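PDB 3FZ0: nucleoside hydrolase, putative from Trypanosoma brucei, which belongs to the nucleoside hydrolase family and carries a bound calcium ion in its mixed alpha/beta fold. Local coordinates for residues B[12-16]-B[17-21]; B[46-49]-B[50-54]. The protein carries 2 engineered substitutions. All coordinates share one frame; numbering follows the deposited sequence.

Contact 1. Residues B[12-16]-B[17-21]; sequences DTDCG and GDDAI. With CA (calcium ion), chain G.
D19, in the first turn of helix 17-27, reaches back to the loop that leads into the helix, and its carboxylate is shared between that loop and the calcium ion. G16, the N-cap residue, meets it through its backbone: G16 N donates to D19 OD1 at 3.0 Å, with a bent N-H...O angle of 139°. The other oxygen, D19 OD2, receives the hydroxyl of T13, whose OG1 lies 2.6 Å away. Both donors approach from above the carboxylate plane, and both oxygens also bind calcium, OD1 at 2.6 Å and OD2 at 2.5 Å from the ion. Two hydrogen bonds and a bidentate metal grip therefore fix the rotation of this buried group. T13 points OG1 opposite its own backbone N (chi1 179°), where the oxygen can donate to D19 and also accept from C15 N at 2.9 Å, closing an ST turn. D14 adds a single oxygen, OD1, 2.4 Å from calcium; its carboxylate plane stands 73° from that of D19, and the shared cation probably offsets the repulsion between them. D14 OD2 is held instead by the backbone N of N43. D18 joins in the second shell, accepting from a calcium-bound water through OD1, while its OD2 bonds to the backbone N of D283. Within the first turn, A20 N donates to G16 O at 3.0 Å, starting the helix. With L134 O and D283 completing the protein ligands, this strand-loop-helix junction is the aspartate-rich calcium site characteristic of nucleoside hydrolases.

Contact 2. Residues B[46-49]-B[50-54]; sequences VNQG and MENIG
Q48 and N52, one helical turn apart, are joined by their side-chain amides: Q48 NE2 donates to N52 OD1 at 3.0 Å with an N-H...O angle of 159°. The acceptor lies almost in the amide plane of Q48, whereas the donor is tilted from the carbonyl plane of N52, the two amides being turned 37° against each other. A bend at chi2 (60°) turns the end of Q48 forward along the helix to N52, although its CB points away from the following turn. N52 is the buried partner. Its ND2 donates to C15 O and D89 O, so both ends of its amide are held. The tight side of the turn is backbone and apolar. G49 brings bare main chain to the buried face, and its carbonyl O accepts from I53 N at 2.9 Å. M50 N likewise bonds to V46 O at 2.9 Å, while the side chains of these two residues meet more loosely, V46 CG1 lying 4.4 Å from M50 CG. V46, M50 and I53 all pack on strands 32-39 and 66-68. The outer side is looser: N47 is exposed, E51 partly so, and the bond from E51 N to N47 O is weak at 3.3 Å. Here the contact is made by E51 CG, which lies 3.4 Å from N47 O before the carboxylate leads away. Apart from N52, whose amide is buried and bonded, apolar residues face the sheet and polar ones point outward, as in an amphipathic helix, here the crossover helix of the beta-alpha-beta unit formed by strand 32-39, helix 46-60 and strand 66-68.

Overall arrangement
Contact 1 lies deep in the chain, its centre about 7 Å from the chain centre, whereas contact 2 is about 16 Å from it and has one face toward solvent. They belong to successive beta-alpha-beta units that share strand 32-39. The chemistry follows the location: carboxylates, a hydroxyl and a metal ion gather at the strand end of contact 1, while contact 2 relies on regular helical bonds, an amide pair and apolar packing. The two also touch. C15 SG lies 3.8 Å from I53 CG1, and C15 CB packs 3.6 Å from G49 CA, so helix 46-60 packs directly against the loop that carries the calcium ligands.

Contact 1. Residues B[12-16]-B[17-21]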
ATOM      1  N   ASP B  12      -4.090  -5.744 -29.753  1.00 63.95           N
ATOM      2  CA  ASP B  12      -5.025  -5.325 -28.718  1.00 63.66           C
ATOM      3  C   ASP B  12      -4.815  -3.857 -28.507  1.00 63.04           C
ATOM      4  O   ASP B  12      -3.690  -3.421 -28.347  1.00 62.99           O
ATOM      5  CB  ASP B  12      -4.800  -6.116 -27.438  1.00 63.86           C
ATOM      6  CG  ASP B  12      -5.885  -5.873 -26.420  1.00 65.78           C
ATOM      7  OD1 ASP B  12      -5.686  -4.948 -25.606  1.00 68.49           O
ATOM      8  OD2 ASP B  12      -6.936  -6.556 -26.441  1.00 67.46           O
ATOM      9  N   THR B  13      -5.897  -3.092 -28.519  1.00 62.89           N
ATOM     10  CA  THR B  13      -5.784  -1.658 -28.668  1.00 63.65           C
ATOM     11  C   THR B  13      -6.930  -0.862 -28.031  1.00 64.30           C
ATOM     12  O   THR B  13      -8.079  -1.332 -27.973  1.00 64.83           O
ATOM     13  CB  THR B  13      -5.650  -1.256 -30.200  1.00 63.79           C
ATOM     14  OG1 THR B  13      -5.566   0.167 -30.325  1.00 63.06           O
ATOM     15  CG2 THR B  13      -6.840  -1.741 -31.004  1.00 62.63           C
ATOM     16  N   ASP B  14      -6.611   0.346 -27.569  1.00 64.72           N
ATOM     17  CA  ASP B  14      -7.632   1.275 -27.120  1.00 65.55           C
ATOM     18  C   ASP B  14      -7.922   2.402 -28.136  1.00 66.27           C
ATOM     19  O   ASP B  14      -8.545   3.424 -27.796  1.00 66.84           O
ATOM     20  CB  ASP B  14      -7.343   1.828 -25.715  1.00 65.18           C
ATOM     21  CG  ASP B  14      -6.131   2.773 -25.661  1.00 65.63           C
ATOM     22  OD1 ASP B  14      -5.181   2.628 -26.460  1.00 66.21           O
ATOM     23  OD2 ASP B  14      -6.109   3.657 -24.783  1.00 65.11           O
ATOM     24  N   CYS B  15      -7.445   2.225 -29.365  1.00 66.26           N
ATOM     25  CA  CYS B  15      -8.046   2.887 -30.535  1.00 66.94           C
ATOM     26  C   CYS B  15      -7.889   4.399 -30.604  1.00 66.29           C
ATOM     27  O   CYS B  15      -8.785   5.102 -31.085  1.00 65.92           O
ATOM     28  CB  CYS B  15      -9.528   2.510 -30.654  1.00 67.01           C
ATOM     29  SG  CYS B  15      -9.791   0.743 -30.349  1.00 71.88           S
ATOM     30  N   GLY B  16      -6.763   4.896 -30.097  1.00 65.87           N
ATOM     31  CA  GLY B  16      -6.399   6.305 -30.251  1.00 65.12           C
ATOM     32  C   GLY B  16      -5.602   6.584 -31.529  1.00 65.21           C
ATOM     33  O   GLY B  16      -5.354   5.682 -32.344  1.00 64.64           O
ATOM     34  N   GLY B  17      -5.188   7.846 -31.689  1.00 64.91           N
ATOM     35  CA  GLY B  17      -4.466   8.296 -32.871  1.00 64.02           C
ATOM     36  C   GLY B  17      -3.215   7.473 -33.124  1.00 64.19           C
ATOM     37  O   GLY B  17      -3.009   6.963 -34.239  1.00 64.42           O
ATOM     38  N   ASP B  18      -2.380   7.297 -32.098  1.00 63.95           N
ATOM     39  CA  ASP B  18      -1.161   6.489 -32.284  1.00 63.16           C
ATOM     40  C   ASP B  18      -1.426   4.985 -32.446  1.00 62.54           C
ATOM     41  O   ASP B  18      -0.694   4.286 -33.142  1.00 63.08           O
ATOM     42  CB  ASP B  18      -0.052   6.847 -31.271  1.00 63.24           C
ATOM     43  CG  ASP B  18      -0.370   6.399 -29.845  1.00 64.60           C
ATOM     44  OD1 ASP B  18      -1.484   6.714 -29.339  1.00 64.39           O
ATOM     45  OD2 ASP B  18       0.516   5.703 -29.253  1.00 63.84           O
ATOM     46  N   ASP B  19      -2.512   4.490 -31.872  1.00 62.04           N
ATOM     47  CA  ASP B  19      -2.976   3.137 -32.206  1.00 61.51           C
ATOM     48  C   ASP B  19      -3.284   2.971 -33.708  1.00 61.28           C
ATOM     49  O   ASP B  19      -2.976   1.937 -34.317  1.00 61.72           O
ATOM     50  CB  ASP B  19      -4.222   2.782 -31.403  1.00 61.44           C
ATOM     51  CG  ASP B  19      -4.000   2.867 -29.914  1.00 62.88           C
ATOM     52  OD1 ASP B  19      -4.029   3.974 -29.350  1.00 65.58           O
ATOM     53  OD2 ASP B  19      -3.797   1.813 -29.265  1.00 63.30           O
ATOM     54  N   ALA B  20      -3.925   3.971 -34.305  1.00 60.70           N
ATOM     55  CA  ALA B  20      -4.245   3.910 -35.730  1.00 60.64           C
ATOM     56  C   ALA B  20      -2.979   3.873 -36.578  1.00 60.48           C
ATOM     57  O   ALA B  20      -2.902   3.039 -37.466  1.00 60.99           O
ATOM     58  CB  ALA B  20      -5.158   5.057 -36.153  1.00 60.42           C
ATOM     59  N   ILE B  21      -2.009   4.763 -36.316  1.00 59.99           N
ATOM     60  CA  ILE B  21      -0.718   4.753 -37.026  1.00 59.89           C
ATOM     61  C   ILE B  21      -0.028   3.381 -36.848  1.00 60.17           C
ATOM     62  O   ILE B  21       0.531   2.831 -37.800  1.00 60.13           O
ATOM     63  CB  ILE B  21       0.259   5.883 -36.525  1.00 60.16           C
ATOM     64  CG1 ILE B  21      -0.354   7.275 -36.743  1.00 59.32           C
ATOM     65  CG2 ILE B  21       1.673   5.752 -37.203  1.00 58.85           C
ATOM     66  CD1 ILE B  21      -0.667   7.624 -38.193  1.00 57.73           C
TER
HETATM   67 CA    CA G 400      -2.897   3.009 -27.240  1.00 62.36          CA
HETATM   68  O   HOH W   1      -2.597   5.437 -27.330  1.00 28.67           O
HETATM   69  O   HOH W   2      -0.925   3.207 -26.081  1.00 33.86           O
HETATM   70  O   HOH W   3      -3.505   3.717 -24.707  1.00 45.13           O

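Contact 2. Residues B[46-49]-B[50-54]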
ATOM      1  N   VAL B  46     -14.778   1.536 -25.147  1.00 65.42           N
ATOM      2  CA  VAL B  46     -14.870   0.421 -26.094  1.00 64.96           C
ATOM      3  C   VAL B  46     -15.853   0.636 -27.263  1.00 65.13           C
ATOM      4  O   VAL B  46     -15.543   0.297 -28.407  1.00 65.17           O
ATOM      5  CB  VAL B  46     -15.172  -0.901 -25.363  1.00 65.38           C
ATOM      6  CG1 VAL B  46     -15.575  -2.020 -26.346  1.00 64.80           C
ATOM      7  CG2 VAL B  46     -13.945  -1.323 -24.570  1.00 65.14           C
ATOM      8  N   ASN B  47     -17.024   1.206 -26.983  1.00 65.00           N
ATOM      9  CA  ASN B  47     -17.963   1.544 -28.049  1.00 64.88           C
ATOM     10  C   ASN B  47     -17.407   2.514 -29.095  1.00 64.11           C
ATOM     11  O   ASN B  47     -17.598   2.332 -30.291  1.00 64.08           O
ATOM     12  CB  ASN B  47     -19.256   2.096 -27.470  1.00 65.53           C
ATOM     13  CG  ASN B  47     -20.218   1.008 -27.066  1.00 68.48           C
ATOM     14  OD1 ASN B  47     -20.252  -0.060 -27.681  1.00 71.62           O
ATOM     15  ND2 ASN B  47     -21.016   1.267 -26.032  1.00 71.33           N
ATOM     16  N   GLN B  48     -16.717   3.548 -28.629  1.00 63.28           N
ATOM     17  CA  GLN B  48     -16.116   4.506 -29.500  1.00 62.00           C
ATOM     18  C   GLN B  48     -14.926   3.834 -30.187  1.00 61.95           C
ATOM     19  O   GLN B  48     -14.722   4.020 -31.391  1.00 62.09           O
ATOM     20  CB  GLN B  48     -15.699   5.731 -28.700  1.00 61.93           C
ATOM     21  CG  GLN B  48     -15.090   6.848 -29.539  1.00 62.07           C
ATOM     22  CD  GLN B  48     -16.057   7.353 -30.574  1.00 62.62           C
ATOM     23  OE1 GLN B  48     -17.112   7.877 -30.221  1.00 65.24           O
ATOM     24  NE2 GLN B  48     -15.731   7.171 -31.854  1.00 58.63           N
ATOM     25  N   GLY B  49     -14.165   3.021 -29.451  1.00 61.28           N
ATOM     26  CA  GLY B  49     -13.056   2.296 -30.050  1.00 61.05           C
ATOM     27  C   GLY B  49     -13.467   1.472 -31.268  1.00 61.36           C
ATOM     28  O   GLY B  49     -12.849   1.589 -32.366  1.00 61.42           O
ATOM     29  N   MET B  50     -14.513   0.657 -31.083  1.00 60.45           N
ATOM     30  CA  MET B  50     -15.092  -0.114 -32.155  1.00 60.10           C
ATOM     31  C   MET B  50     -15.360   0.758 -33.390  1.00 60.09           C
ATOM     32  O   MET B  50     -15.010   0.369 -34.516  1.00 59.76           O
ATOM     33  CB  MET B  50     -16.375  -0.815 -31.697  1.00 59.97           C
ATOM     34  CG  MET B  50     -16.143  -1.948 -30.713  1.00 60.06           C
ATOM     35  SD  MET B  50     -15.172  -3.330 -31.337  1.00 61.04           S
ATOM     36  CE  MET B  50     -16.394  -4.223 -32.294  1.00 55.93           C
ATOM     37  N   GLU B  51     -15.965   1.928 -33.183  1.00 59.88           N
ATOM     38  CA  GLU B  51     -16.251   2.845 -34.285  1.00 60.19           C
ATOM     39  C   GLU B  51     -14.975   3.323 -34.974  1.00 60.24           C
ATOM     40  O   GLU B  51     -14.918   3.419 -36.218  1.00 59.69           O
ATOM     41  CB  GLU B  51     -17.067   4.036 -33.804  1.00 60.26           C
ATOM     42  CG  GLU B  51     -18.465   3.661 -33.277  1.00 61.93           C
ATOM     43  CD  GLU B  51     -19.382   3.010 -34.335  1.00 65.14           C
ATOM     44  OE1 GLU B  51     -19.437   3.503 -35.481  1.00 67.14           O
ATOM     45  OE2 GLU B  51     -20.072   2.014 -34.024  1.00 66.28           O
ATOM     46  N   ASN B  52     -13.938   3.589 -34.165  1.00 60.33           N
ATOM     47  CA  ASN B  52     -12.622   4.006 -34.705  1.00 60.11           C
ATOM     48  C   ASN B  52     -11.971   2.924 -35.569  1.00 59.94           C
ATOM     49  O   ASN B  52     -11.601   3.207 -36.719  1.00 60.43           O
ATOM     50  CB  ASN B  52     -11.677   4.476 -33.596  1.00 60.07           C
ATOM     51  CG  ASN B  52     -12.212   5.651 -32.828  1.00 59.88           C
ATOM     52  OD1 ASN B  52     -13.242   6.247 -33.194  1.00 60.56           O
ATOM     53  ND2 ASN B  52     -11.506   6.018 -31.761  1.00 58.43           N
ATOM     54  N   ILE B  53     -11.867   1.696 -35.045  1.00 59.60           N
ATOM     55  CA  ILE B  53     -11.336   0.570 -35.813  1.00 59.61           C
ATOM     56  C   ILE B  53     -12.121   0.383 -37.123  1.00 60.13           C
ATOM     57  O   ILE B  53     -11.523   0.222 -38.186  1.00 60.89           O
ATOM     58  CB  ILE B  53     -11.292  -0.775 -34.993  1.00 59.89           C
ATOM     59  CG1 ILE B  53     -10.299  -0.712 -33.827  1.00 59.07           C
ATOM     60  CG2 ILE B  53     -10.901  -1.957 -35.891  1.00 59.01           C
ATOM     61  CD1 ILE B  53      -8.940  -0.072 -34.157  1.00 57.85           C
ATOM     62  N   GLY B  54     -13.445   0.472 -37.055  1.00 60.20           N
ATOM     63  CA  GLY B  54     -14.292   0.354 -38.218  1.00 60.22           C
ATOM     64  C   GLY B  54     -13.983   1.387 -39.261  1.00 60.99           C
ATOM     65  O   GLY B  54     -13.941   1.055 -40.457  1.00 61.57           O
TER